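Local coordinates for protein aminotransferase (Psychrobacter arcticus 273-4, PDB 3IF2) that probably transfers amino groups between amino acids and 2-oxo acids, perhaps valine and pyruvate, using pyridoxal 5'-phosphate as its cofactor, at residues A[111-114]-A[115-119]; A[103-106]-A[107-110]; A[211-214]-A[215-218]; A[299-302]-A[303-307]. All blocks are in the same frame, centred on the assembly; numbering follows the deposited sequence.

Contact 1. Residues A[111-114]-A[115-119]. With PLP (pyridoxal-5'-phosphate), chain C.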
ATOM      1  N   LEU A 111       2.065  -5.826   9.842  1.00 35.07           N
ATOM      2  CA  LEU A 111       0.865  -5.311   9.202  1.00 34.57           C
ATOM      3  C   LEU A 111       1.221  -4.896   7.765  1.00 34.10           C
ATOM      4  O   LEU A 111       2.367  -4.456   7.497  1.00 32.70           O
ATOM      5  CB  LEU A 111       0.301  -4.108   9.977  1.00 34.82           C
ATOM      6  CG  LEU A 111      -0.063  -4.291  11.453  1.00 35.21           C
ATOM      7  CD1 LEU A 111      -0.608  -2.981  12.059  1.00 35.10           C
ATOM      8  CD2 LEU A 111      -1.063  -5.376  11.605  1.00 34.64           C
ATOM      9  N   THR A 112       0.240  -5.055   6.861  1.00 33.22           N
ATOM     10  CA  THR A 112       0.341  -4.678   5.445  1.00 33.57           C
ATOM     11  C   THR A 112      -0.913  -3.875   5.052  1.00 34.23           C
ATOM     12  O   THR A 112      -1.872  -3.816   5.829  1.00 34.86           O
ATOM     13  CB  THR A 112       0.495  -5.947   4.544  1.00 33.68           C
ATOM     14  OG1 THR A 112      -0.662  -6.797   4.665  1.00 33.60           O
ATOM     15  CG2 THR A 112       1.731  -6.744   4.937  1.00 32.96           C
ATOM     16  N   ASN A 113      -0.896  -3.246   3.874  1.00 34.03           N
ATOM     17  CA  ASN A 113      -2.039  -2.470   3.361  1.00 33.70           C
ATOM     18  C   ASN A 113      -3.077  -3.402   2.702  1.00 33.46           C
ATOM     19  O   ASN A 113      -3.301  -3.345   1.501  1.00 31.26           O
ATOM     20  CB  ASN A 113      -1.577  -1.362   2.391  1.00 34.12           C
ATOM     21  CG  ASN A 113      -0.783  -0.249   3.083  1.00 34.57           C
ATOM     22  OD1 ASN A 113      -0.949   0.015   4.280  1.00 33.89           O
ATOM     23  ND2 ASN A 113       0.080   0.423   2.312  1.00 35.20           N
ATOM     24  N   GLY A 114      -3.748  -4.202   3.542  1.00 34.08           N
ATOM     25  CA  GLY A 114      -4.669  -5.278   3.141  1.00 34.22           C
ATOM     26  C   GLY A 114      -3.870  -6.569   2.920  1.00 34.75           C
ATOM     27  O   GLY A 114      -2.641  -6.523   2.749  1.00 35.72           O
ATOM     28  N   SER A 115      -4.532  -7.725   2.964  1.00 34.72           N
ATOM     29  CA  SER A 115      -3.857  -9.018   2.704  0.50 34.62           C
ATOM     30  C   SER A 115      -3.307  -9.131   1.279  1.00 34.24           C
ATOM     31  O   SER A 115      -2.374  -9.864   1.054  1.00 33.78           O
ATOM     32  CB  SER A 115      -4.763 -10.211   3.020  0.50 34.76           C
ATOM     33  OG  SER A 115      -4.838 -10.385   4.417  0.50 34.89           O
ATOM     34  N   GLN A 116      -3.883  -8.384   0.325  1.00 34.42           N
ATOM     35  CA  GLN A 116      -3.397  -8.351  -1.070  1.00 34.86           C
ATOM     36  C   GLN A 116      -1.929  -7.872  -1.122  1.00 36.44           C
ATOM     37  O   GLN A 116      -1.100  -8.419  -1.863  1.00 36.29           O
ATOM     38  CB  GLN A 116      -4.268  -7.423  -1.926  1.00 34.69           C
ATOM     39  CG  GLN A 116      -3.966  -7.445  -3.458  1.00 34.25           C
ATOM     40  CD  GLN A 116      -4.285  -8.765  -4.118  1.00 33.28           C
ATOM     41  OE1 GLN A 116      -5.099  -9.549  -3.612  1.00 33.84           O
ATOM     42  NE2 GLN A 116      -3.663  -9.011  -5.268  1.00 32.14           N
ATOM     43  N   ASN A 117      -1.637  -6.844  -0.323  1.00 36.85           N
ATOM     44  CA  ASN A 117      -0.290  -6.309  -0.147  1.00 36.95           C
ATOM     45  C   ASN A 117       0.595  -7.419   0.434  1.00 36.06           C
ATOM     46  O   ASN A 117       1.739  -7.603   0.002  1.00 36.22           O
ATOM     47  CB  ASN A 117      -0.377  -5.089   0.790  1.00 38.96           C
ATOM     48  CG  ASN A 117       0.749  -4.106   0.635  1.00 39.88           C
ATOM     49  OD1 ASN A 117       1.202  -3.509   1.619  1.00 40.67           O
ATOM     50  ND2 ASN A 117       1.148  -3.861  -0.595  1.00 41.12           N
ATOM     51  N   ALA A 118       0.051  -8.187   1.380  1.00 35.05           N
ATOM     52  CA  ALA A 118       0.766  -9.338   1.942  1.00 34.40           C
ATOM     53  C   ALA A 118       1.116 -10.376   0.855  1.00 34.56           C
ATOM     54  O   ALA A 118       2.234 -10.874   0.839  1.00 35.99           O
ATOM     55  CB  ALA A 118      -0.014  -9.990   3.076  1.00 32.06           C
ATOM     56  N   PHE A 119       0.195 -10.663  -0.068  1.00 34.06           N
ATOM     57  CA  PHE A 119       0.465 -11.668  -1.112  1.00 33.78           C
ATOM     58  C   PHE A 119       1.434 -11.166  -2.157  1.00 32.78           C
ATOM     59  O   PHE A 119       2.239 -11.956  -2.644  1.00 33.49           O
ATOM     60  CB  PHE A 119      -0.802 -12.216  -1.757  1.00 34.05           C
ATOM     61  CG  PHE A 119      -1.818 -12.629  -0.769  1.00 35.00           C
ATOM     62  CD1 PHE A 119      -1.497 -13.514   0.268  1.00 35.94           C
ATOM     63  CD2 PHE A 119      -3.104 -12.117  -0.836  1.00 35.37           C
ATOM     64  CE1 PHE A 119      -2.455 -13.883   1.209  1.00 35.67           C
ATOM     65  CE2 PHE A 119      -4.039 -12.469   0.087  1.00 35.00           C
ATOM     66  CZ  PHE A 119      -3.719 -13.359   1.113  1.00 35.35           C
TER
HETATM   67  N1  PLP C 500      -8.037 -13.554   0.527  1.00 49.48           N
HETATM   68  C2  PLP C 500      -9.224 -13.963  -0.041  1.00 50.57           C
HETATM   69  C2A PLP C 500      -9.528 -15.427  -0.035  1.00 50.11           C
HETATM   70  C3  PLP C 500     -10.107 -13.006  -0.589  1.00 51.41           C
HETATM   71  O3  PLP C 500     -11.298 -13.368  -1.161  1.00 50.06           O
HETATM   72  C4  PLP C 500      -9.757 -11.635  -0.575  1.00 52.20           C
HETATM   73  C4A PLP C 500     -10.607 -10.690  -1.417  1.00 53.42           C
HETATM   74  O4A PLP C 500     -11.029  -9.619  -0.963  1.00 54.71           O
HETATM   75  C5  PLP C 500      -8.513 -11.240   0.020  1.00 50.64           C
HETATM   76  C6  PLP C 500      -7.678 -12.234   0.564  1.00 49.70           C
HETATM   77  C5A PLP C 500      -8.013  -9.782   0.053  1.00 48.52           C
HETATM   78  O4P PLP C 500      -8.466  -9.047   1.170  1.00 45.22           O
HETATM   79  P   PLP C 500      -7.809  -7.633   1.548  1.00 40.81           P
HETATM   80  O1P PLP C 500      -6.670  -7.083   0.724  1.00 40.33           O
HETATM   81  O2P PLP C 500      -7.320  -7.901   2.932  1.00 40.66           O
HETATM   82  O3P PLP C 500      -8.927  -6.668   1.500  1.00 38.75           O
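The carbonyl oxygen of Gly114 is gripped three times. Thr112 OG1 donates to Gly114 O at 2.8 Å, from above the carbonyl plane. Asn117 N and Ala118 N reach the same oxygen through weak bonds, the longer from Ala118 N at 3.4 Å. Gly114 is the N-cap of helix 115-125. Thr112 carries OG1 between its backbone N and carbonyl carbon (chi1 62°), where OG1 also rests on Ala118 CB. A second bond ties the side chain of the helix back to the loop: Asn113 N donates to Asn117 OD1 at 3.1 Å. The side chains of Asn113 and Asn117 lie side by side and point the same way, their amide planes 9° apart; Asn113 OD1 accepts from Thr309 N.

The helix start also holds the cofactor phosphate. Ser115 N gives a bond of 2.8 Å to PLP O2P, and Gln116 N one of 3.1 Å to PLP O1P. This is the phosphate-binding helix N-terminus of fold type I aminotransferases. The N-terminal end of the helix probably helps to stabilise the phosphate charge. Phe119 meets PLP edge-on, with CE2 3.7 Å from C6.

Gln116 NE2 bonds to Val303 O of the second subunit. Thr112 and Ala118 pack on Ile287 of strand 285-288, while Asn117 OD1 also accepts from Asn305 on helix 291-305.

Contact 2. Residues A[103-106]-A[107-110]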
ATOM      1  N   ASN A 103       2.999 -18.844  21.871  1.00 38.83           N
ATOM      2  CA  ASN A 103       4.161 -18.178  22.469  0.50 38.00           C
ATOM      3  C   ASN A 103       4.760 -17.113  21.528  1.00 37.51           C
ATOM      4  O   ASN A 103       5.980 -16.965  21.406  1.00 37.41           O
ATOM      5  CB  ASN A 103       5.195 -19.210  22.952  0.50 37.64           C
ATOM      6  CG  ASN A 103       6.108 -18.657  24.030  0.50 37.53           C
ATOM      7  OD1 ASN A 103       5.783 -17.663  24.682  0.50 37.59           O
ATOM      8  ND2 ASN A 103       7.249 -19.304  24.233  0.50 37.25           N
ATOM      9  N   LEU A 104       3.879 -16.362  20.866  1.00 36.51           N
ATOM     10  CA  LEU A 104       4.318 -15.304  19.963  1.00 36.34           C
ATOM     11  C   LEU A 104       4.858 -14.114  20.751  1.00 36.08           C
ATOM     12  O   LEU A 104       4.528 -13.934  21.927  1.00 35.62           O
ATOM     13  CB  LEU A 104       3.175 -14.777  19.081  1.00 36.12           C
ATOM     14  CG  LEU A 104       2.402 -15.653  18.092  1.00 35.38           C
ATOM     15  CD1 LEU A 104       1.442 -14.756  17.323  1.00 33.92           C
ATOM     16  CD2 LEU A 104       3.345 -16.399  17.149  1.00 35.25           C
ATOM     17  N   THR A 105       5.729 -13.348  20.093  1.00 36.30           N
ATOM     18  CA  THR A 105       6.215 -12.049  20.584  1.00 36.48           C
ATOM     19  C   THR A 105       5.890 -11.064  19.453  1.00 37.14           C
ATOM     20  O   THR A 105       5.319 -11.457  18.424  1.00 36.97           O
ATOM     21  CB  THR A 105       7.718 -12.041  20.971  1.00 36.16           C
ATOM     22  OG1 THR A 105       8.546 -12.056  19.804  1.00 36.84           O
ATOM     23  CG2 THR A 105       8.054 -13.223  21.883  1.00 35.32           C
ATOM     24  N   SER A 106       6.215  -9.790  19.642  1.00 37.79           N
ATOM     25  CA  SER A 106       5.958  -8.784  18.599  1.00 37.65           C
ATOM     26  C   SER A 106       6.768  -9.049  17.323  1.00 37.63           C
ATOM     27  O   SER A 106       6.351  -8.636  16.244  1.00 37.77           O
ATOM     28  CB  SER A 106       6.192  -7.366  19.108  1.00 37.52           C
ATOM     29  OG  SER A 106       7.540  -7.177  19.455  1.00 38.68           O
ATOM     30  N   GLU A 107       7.884  -9.778  17.437  1.00 38.41           N
ATOM     31  CA  GLU A 107       8.715 -10.133  16.272  1.00 38.83           C
ATOM     32  C   GLU A 107       8.003 -10.998  15.213  1.00 37.71           C
ATOM     33  O   GLU A 107       8.434 -11.001  14.061  1.00 37.37           O
ATOM     34  CB  GLU A 107      10.008 -10.827  16.710  1.00 39.94           C
ATOM     35  CG  GLU A 107      10.974  -9.943  17.488  1.00 41.40           C
ATOM     36  CD  GLU A 107      12.198 -10.724  18.000  1.00 43.31           C
ATOM     37  OE1 GLU A 107      12.863 -11.452  17.223  1.00 43.74           O
ATOM     38  OE2 GLU A 107      12.509 -10.607  19.203  1.00 45.47           O
ATOM     39  N   ASN A 108       6.923 -11.689  15.613  1.00 36.49           N
ATOM     40  CA  ASN A 108       6.123 -12.587  14.767  1.00 35.30           C
ATOM     41  C   ASN A 108       4.922 -11.980  14.050  1.00 35.26           C
ATOM     42  O   ASN A 108       4.199 -12.690  13.390  1.00 36.22           O
ATOM     43  CB  ASN A 108       5.597 -13.755  15.616  1.00 34.90           C
ATOM     44  CG  ASN A 108       6.702 -14.592  16.219  1.00 35.30           C
ATOM     45  OD1 ASN A 108       6.862 -14.653  17.441  1.00 33.91           O
ATOM     46  ND2 ASN A 108       7.470 -15.255  15.355  1.00 35.29           N
ATOM     47  N   ILE A 109       4.701 -10.681  14.151  1.00 35.65           N
ATOM     48  CA  ILE A 109       3.536 -10.058  13.536  1.00 35.25           C
ATOM     49  C   ILE A 109       3.908  -8.756  12.848  1.00 35.55           C
ATOM     50  O   ILE A 109       4.612  -7.916  13.433  1.00 35.44           O
ATOM     51  CB  ILE A 109       2.419  -9.757  14.557  1.00 35.02           C
ATOM     52  CG1 ILE A 109       2.070 -11.006  15.378  1.00 34.60           C
ATOM     53  CG2 ILE A 109       1.168  -9.191  13.828  1.00 34.64           C
ATOM     54  CD1 ILE A 109       0.863 -10.843  16.287  1.00 34.59           C
ATOM     55  N   ALA A 110       3.447  -8.628  11.603  1.00 34.92           N
ATOM     56  CA  ALA A 110       3.599  -7.425  10.802  1.00 34.89           C
ATOM     57  C   ALA A 110       2.237  -7.092  10.204  1.00 34.89           C
ATOM     58  O   ALA A 110       1.368  -7.964  10.106  1.00 36.11           O
ATOM     59  CB  ALA A 110       4.619  -7.633   9.702  1.00 34.16           C
TER
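A short 3-10 turn leads into strand 109-112, and Thr105 and Asn108 bond to each other across the start of the turn. Asn108 OD1 accepts from Thr105 N at 3.2 Å. The bond is almost straight, 172° at the hydrogen, and lies in the carbonyl plane on a lone pair. In return Asn108 N donates to Thr105 O, also at 3.2 Å, but from above that carbonyl plane. Asn108 thus uses both backbone and side chain on one residue. With chi1 -61° its CG sits beside its own backbone N, which turns OD1 back toward Thr105.

Thr105 stands just before the 3-10 turn that joins the loop after helix 86-100 to strand 109-112. Thr105 OG1 takes a weak bond from Glu107 N at 3.4 Å. The two side chains lie alongside and point the same way. Ile109 N closes the turn with a weak bond to Ser106 O.

Leu104 lies obliquely across Asn108, its CD2 3.8 Å from Asn108 CB. Its other branch, CD1, meets Ile109 CD1 at 4.1 Å, the two chains nearly at right angles. Asn108 ND2 bonds to Ala289 O, and Ile109 packs on helix 86-100.

Contact 3. Residues A[211-214]-A[215-218]. With PLP (pyridoxal-5'-phosphate), chain C.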
ATOM      1  N   CYS A 211       0.773 -22.433  -0.851  1.00 37.72           N
ATOM      2  CA  CYS A 211      -0.255 -21.472  -0.449  1.00 38.06           C
ATOM      3  C   CYS A 211      -1.701 -21.873  -0.755  1.00 37.98           C
ATOM      4  O   CYS A 211      -1.972 -22.484  -1.788  1.00 38.17           O
ATOM      5  CB  CYS A 211       0.016 -20.118  -1.097  1.00 38.61           C
ATOM      6  SG  CYS A 211      -1.098 -18.819  -0.479  1.00 39.41           S
ATOM      7  N   CYS A 212      -2.614 -21.506   0.151  1.00 38.05           N
ATOM      8  CA  CYS A 212      -4.050 -21.695  -0.052  1.00 38.67           C
ATOM      9  C   CYS A 212      -4.914 -20.840   0.873  1.00 38.77           C
ATOM     10  O   CYS A 212      -4.451 -20.409   1.919  1.00 38.85           O
ATOM     11  CB  CYS A 212      -4.439 -23.146   0.158  1.00 39.36           C
ATOM     12  SG  CYS A 212      -4.160 -23.646   1.825  1.00 40.25           S
ATOM     13  N   SER A 213      -6.168 -20.632   0.465  1.00 38.78           N
ATOM     14  CA  SER A 213      -7.165 -19.885   1.213  1.00 38.53           C
ATOM     15  C   SER A 213      -8.071 -20.866   1.945  1.00 39.02           C
ATOM     16  O   SER A 213      -8.441 -21.899   1.377  1.00 38.90           O
ATOM     17  CB  SER A 213      -7.960 -18.948   0.302  1.00 39.09           C
ATOM     18  OG  SER A 213      -8.454 -19.594  -0.848  1.00 39.40           O
ATOM     19  N   ARG A 214      -8.406 -20.534   3.202  1.00 39.04           N
ATOM     20  CA  ARG A 214      -9.204 -21.388   4.079  1.00 39.17           C
ATOM     21  C   ARG A 214     -10.100 -20.552   5.023  1.00 39.30           C
ATOM     22  O   ARG A 214      -9.593 -19.967   5.996  1.00 39.57           O
ATOM     23  CB  ARG A 214      -8.258 -22.294   4.891  1.00 39.54           C
ATOM     24  CG  ARG A 214      -8.929 -23.501   5.520  1.00 39.32           C
ATOM     25  CD  ARG A 214      -8.055 -24.125   6.569  1.00 39.56           C
ATOM     26  NE  ARG A 214      -8.606 -25.389   7.065  1.00 39.31           N
ATOM     27  CZ  ARG A 214      -8.355 -25.949   8.255  1.00 39.59           C
ATOM     28  NH1 ARG A 214      -7.578 -25.367   9.180  1.00 39.42           N
ATOM     29  NH2 ARG A 214      -8.929 -27.120   8.549  1.00 40.09           N
ATOM     30  N   PRO A 215     -11.415 -20.425   4.708  1.00 39.09           N
ATOM     31  CA  PRO A 215     -12.145 -20.927   3.526  1.00 38.17           C
ATOM     32  C   PRO A 215     -11.702 -20.258   2.225  1.00 38.13           C
ATOM     33  O   PRO A 215     -11.120 -19.163   2.238  1.00 38.24           O
ATOM     34  CB  PRO A 215     -13.617 -20.643   3.826  1.00 38.49           C
ATOM     35  CG  PRO A 215     -13.654 -19.793   5.041  1.00 39.15           C
ATOM     36  CD  PRO A 215     -12.310 -19.771   5.684  1.00 38.96           C
ATOM     37  N   THR A 216     -12.013 -20.923   1.112  1.00 37.14           N
ATOM     38  CA  THR A 216     -11.576 -20.512  -0.196  1.00 36.01           C
ATOM     39  C   THR A 216     -12.562 -19.627  -0.946  1.00 35.62           C
ATOM     40  O   THR A 216     -13.774 -19.844  -0.894  1.00 34.96           O
ATOM     41  CB  THR A 216     -11.271 -21.750  -1.053  1.00 36.61           C
ATOM     42  OG1 THR A 216     -10.296 -22.547  -0.378  1.00 37.22           O
ATOM     43  CG2 THR A 216     -10.744 -21.373  -2.443  1.00 36.26           C
ATOM     44  N   ASN A 217     -12.000 -18.595  -1.585  1.00 35.18           N
ATOM     45  CA  ASN A 217     -12.664 -17.739  -2.562  1.00 34.69           C
ATOM     46  C   ASN A 217     -12.158 -18.458  -3.817  1.00 34.66           C
ATOM     47  O   ASN A 217     -10.942 -18.571  -3.985  1.00 34.06           O
ATOM     48  CB  ASN A 217     -12.141 -16.281  -2.471  1.00 34.01           C
ATOM     49  CG  ASN A 217     -12.736 -15.336  -3.538  1.00 33.35           C
ATOM     50  OD1 ASN A 217     -13.262 -15.782  -4.536  1.00 34.49           O
ATOM     51  ND2 ASN A 217     -12.623 -14.022  -3.325  1.00 32.16           N
ATOM     52  N   PRO A 218     -13.052 -18.864  -4.736  1.00 34.74           N
ATOM     53  CA  PRO A 218     -14.487 -18.667  -4.894  1.00 34.41           C
ATOM     54  C   PRO A 218     -15.418 -19.800  -4.479  1.00 34.47           C
ATOM     55  O   PRO A 218     -16.621 -19.658  -4.662  1.00 34.54           O
ATOM     56  CB  PRO A 218     -14.573 -18.621  -6.414  1.00 34.12           C
ATOM     57  CG  PRO A 218     -13.695 -19.785  -6.816  1.00 34.43           C
ATOM     58  CD  PRO A 218     -12.586 -19.826  -5.761  1.00 34.52           C
TER
HETATM   59  N1  PLP C 500      -8.037 -13.554   0.527  1.00 49.48           N
HETATM   60  C2  PLP C 500      -9.224 -13.963  -0.041  1.00 50.57           C
HETATM   61  C2A PLP C 500      -9.528 -15.427  -0.035  1.00 50.11           C
HETATM   62  C3  PLP C 500     -10.107 -13.006  -0.589  1.00 51.41           C
HETATM   63  O3  PLP C 500     -11.298 -13.368  -1.161  1.00 50.06           O
HETATM   64  C4  PLP C 500      -9.757 -11.635  -0.575  1.00 52.20           C
HETATM   65  C4A PLP C 500     -10.607 -10.690  -1.417  1.00 53.42           C
HETATM   66  O4A PLP C 500     -11.029  -9.619  -0.963  1.00 54.71           O
HETATM   67  C5  PLP C 500      -8.513 -11.240   0.020  1.00 50.64           C
HETATM   68  C6  PLP C 500      -7.678 -12.234   0.564  1.00 49.70           C
HETATM   69  C5A PLP C 500      -8.013  -9.782   0.053  1.00 48.52           C
HETATM   70  O4P PLP C 500      -8.466  -9.047   1.170  1.00 45.22           O
HETATM   71  P   PLP C 500      -7.809  -7.633   1.548  1.00 40.81           P
HETATM   72  O1P PLP C 500      -6.670  -7.083   0.724  1.00 40.33           O
HETATM   73  O2P PLP C 500      -7.320  -7.901   2.932  1.00 40.66           O
HETATM   74  O3P PLP C 500      -8.927  -6.668   1.500  1.00 38.75           O
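Strand 207-213 ends at Ser213. The cis peptide bond before Pro215 turns the chain, and Thr216 comes to lie beside Ser213, with their CA atoms 4.7 Å apart. A second cis bond follows Asn217, before Pro218. Thr216 OG1 donates to Ser213 O at 2.6 Å, from above the carbonyl plane. Thr216 CG2 lies 3.3 Å from Ser213 OG, so the two short side chains pack closely as well. Ser213 OG has its main polar partner in Glu154.

Asn217 faces the cofactor. CG is anti to its backbone N (chi1 176°), which carries the amide toward the ring oxygen O3. Asn217 ND2 donates to PLP O3 at 2.6 Å, nearly straight at 170°. Arg416 holds the other end of the amide through OD1, which should fix its rotation. Ser213 CB approaches the methyl carbon C2A of PLP at 3.9 Å. The asparagine bonded to O3 is a familiar feature of fold type I aminotransferases.

Arg214 runs out extended the other way. Its NE bonds to Leu223 O, and its NH2 forms a salt bridge with Asp225 OD1 at the start of helix 225-237. Strand 207-213 lies between parallel strands 142-149 and 242-245, while Asn217 and Pro218 rest on strand 367-372 of another sheet.

Contact 4. Residues A[299-302]-A[303-307]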
ATOM      1  N   ALA A 299      10.968  -4.608   5.992  1.00 30.46           N
ATOM      2  CA  ALA A 299      11.911  -3.952   5.067  1.00 30.24           C
ATOM      3  C   ALA A 299      11.230  -3.556   3.750  1.00 31.02           C
ATOM      4  O   ALA A 299      11.492  -2.463   3.221  1.00 31.74           O
ATOM      5  CB  ALA A 299      13.168  -4.813   4.811  1.00 28.77           C
HETATM    6  N   MSE A 300      10.372  -4.443   3.238  1.00 31.53           N
HETATM    7  CA  MSE A 300       9.570  -4.168   2.038  1.00 32.13           C
HETATM    8  C   MSE A 300       8.556  -3.000   2.246  1.00 31.84           C
HETATM    9  O   MSE A 300       8.398  -2.156   1.354  1.00 32.60           O
HETATM   10  CB  MSE A 300       8.855  -5.434   1.556  1.00 32.16           C
HETATM   11  CG  MSE A 300       9.777  -6.422   0.882  1.00 32.63           C
HETATM   12 SE   MSE A 300       8.803  -8.017   0.374  0.75 31.27          SE
HETATM   13  CE  MSE A 300      10.256  -9.097  -0.355  1.00 33.06           C
ATOM     14  N   ASN A 301       7.855  -2.996   3.382  1.00 31.22           N
ATOM     15  CA  ASN A 301       6.960  -1.872   3.751  1.00 31.24           C
ATOM     16  C   ASN A 301       7.707  -0.566   3.736  1.00 29.80           C
ATOM     17  O   ASN A 301       7.246   0.370   3.121  1.00 30.48           O
ATOM     18  CB  ASN A 301       6.290  -2.061   5.144  1.00 32.02           C
ATOM     19  CG  ASN A 301       4.988  -2.865   5.085  1.00 32.23           C
ATOM     20  OD1 ASN A 301       4.313  -2.908   4.058  1.00 33.45           O
ATOM     21  ND2 ASN A 301       4.594  -3.426   6.216  1.00 32.07           N
ATOM     22  N   ALA A 302       8.887  -0.526   4.361  1.00 30.03           N
ATOM     23  CA  ALA A 302       9.750   0.688   4.359  1.00 29.39           C
ATOM     24  C   ALA A 302       9.982   1.260   2.963  1.00 29.05           C
ATOM     25  O   ALA A 302       9.828   2.442   2.765  1.00 29.53           O
ATOM     26  CB  ALA A 302      11.089   0.415   5.026  1.00 28.12           C
ATOM     27  N   VAL A 303      10.292   0.406   1.993  1.00 28.97           N
ATOM     28  CA  VAL A 303      10.629   0.857   0.643  1.00 29.27           C
ATOM     29  C   VAL A 303       9.376   1.156  -0.190  1.00 29.46           C
ATOM     30  O   VAL A 303       9.284   2.207  -0.820  1.00 28.98           O
ATOM     31  CB  VAL A 303      11.561  -0.185  -0.086  1.00 29.15           C
ATOM     32  CG1 VAL A 303      11.939   0.306  -1.463  1.00 28.90           C
ATOM     33  CG2 VAL A 303      12.814  -0.450   0.720  1.00 28.31           C
ATOM     34  N   VAL A 304       8.419   0.235  -0.181  1.00 30.27           N
ATOM     35  CA  VAL A 304       7.203   0.367  -0.999  1.00 31.32           C
ATOM     36  C   VAL A 304       6.181   1.331  -0.432  1.00 32.85           C
ATOM     37  O   VAL A 304       5.552   2.060  -1.207  1.00 33.28           O
ATOM     38  CB  VAL A 304       6.523  -1.001  -1.212  1.00 31.56           C
ATOM     39  CG1 VAL A 304       5.214  -0.868  -2.037  1.00 30.63           C
ATOM     40  CG2 VAL A 304       7.505  -1.969  -1.916  1.00 30.73           C
ATOM     41  N   ASN A 305       6.054   1.365   0.900  1.00 33.22           N
ATOM     42  CA  ASN A 305       5.006   2.129   1.596  1.00 34.38           C
ATOM     43  C   ASN A 305       5.413   3.152   2.652  1.00 34.83           C
ATOM     44  O   ASN A 305       4.550   3.905   3.111  1.00 35.20           O
ATOM     45  CB  ASN A 305       4.104   1.104   2.324  1.00 34.58           C
ATOM     46  CG  ASN A 305       3.386   0.177   1.382  1.00 35.11           C
ATOM     47  OD1 ASN A 305       2.966   0.585   0.306  1.00 35.96           O
ATOM     48  ND2 ASN A 305       3.191  -1.065   1.807  1.00 35.29           N
ATOM     49  N   LEU A 306       6.683   3.169   3.058  1.00 34.53           N
ATOM     50  CA  LEU A 306       7.198   3.973   4.189  1.00 34.40           C
ATOM     51  C   LEU A 306       6.714   3.254   5.471  1.00 33.96           C
ATOM     52  O   LEU A 306       7.515   2.707   6.223  1.00 33.92           O
ATOM     53  CB  LEU A 306       6.820   5.466   4.104  1.00 34.09           C
ATOM     54  CG  LEU A 306       7.842   6.496   4.570  1.00 34.20           C
ATOM     55  CD1 LEU A 306       9.100   6.356   3.710  1.00 35.19           C
ATOM     56  CD2 LEU A 306       7.312   7.904   4.408  1.00 33.66           C
ATOM     57  N   ALA A 307       5.411   3.246   5.696  1.00 33.31           N
ATOM     58  CA  ALA A 307       4.783   2.490   6.792  1.00 33.53           C
ATOM     59  C   ALA A 307       3.374   2.082   6.333  1.00 33.56           C
ATOM     60  O   ALA A 307       2.822   2.691   5.425  1.00 33.13           O
ATOM     61  CB  ALA A 307       4.725   3.309   8.074  1.00 32.10           C
TER
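This is a local contact along the last turns of helix 291-305, at the subunit interface. Asn301 and Asn305, one turn apart, make the side-chain link. Asn305 ND2 donates to Asn301 OD1 at 3.1 Å. The acceptor lies close to the amide plane of Asn305, while the donor is tilted from the carbonyl plane of Asn301. The two amide planes stand 40° apart. Asn305 has CG beside its backbone N (chi1 -64°), which leaves ND2 facing back along the helix.

The backbone follows the same spacing. Val304 N bonds to the O of Met300, a selenomethionine here, at 2.8 Å, and Asn305 N to Asn301 O at 2.7 Å. Both valine side chains rest against carbonyl oxygens of the preceding turn: Val304 CG2 touches Met300 O at 3.4 Å, and Val303 CG2 touches Ala299 O at 3.5 Å. Leu306 leaves the helix with positive phi (75°). Its N still makes a weak bond to Ala302 O at 3.2 Å, and Ala302 CA makes a CH...O contact with Leu306 O.

Leu306 packs on Tyr155 of the second subunit and touches a bound PLP. Asn301 OD1 also accepts from Tyr121 OH, and Asn301 ND2 donates to Pro82 O. Held by these bonds, the buried Asn301 amide is probably fixed in one rotation and, together with Asn117 OD1, helps to orient that of Asn305.

In the fold
Contacts 1 and 3 are wholly buried, while contacts 2 and 4 are partly exposed. Contacts 1 and 2 share strand 109-112: contact 2 leads into it, and contact 1 leaves it, with centres about 17 Å apart. Contacts 1 and 3 meet different parts of one cofactor, backbone N-H groups at the phosphate and a side-chain amide at the ring oxygen O3. Contact 4 touches contact 1 within the chain, where Leu111 O probably bonds to Asn301 ND2, and both also meet the second subunit. Its chemistry is mainly helical backbone bonds plus an asparagine pair. Contact 2, with no other chain against it, relies on a turn and one apolar side-chain pair.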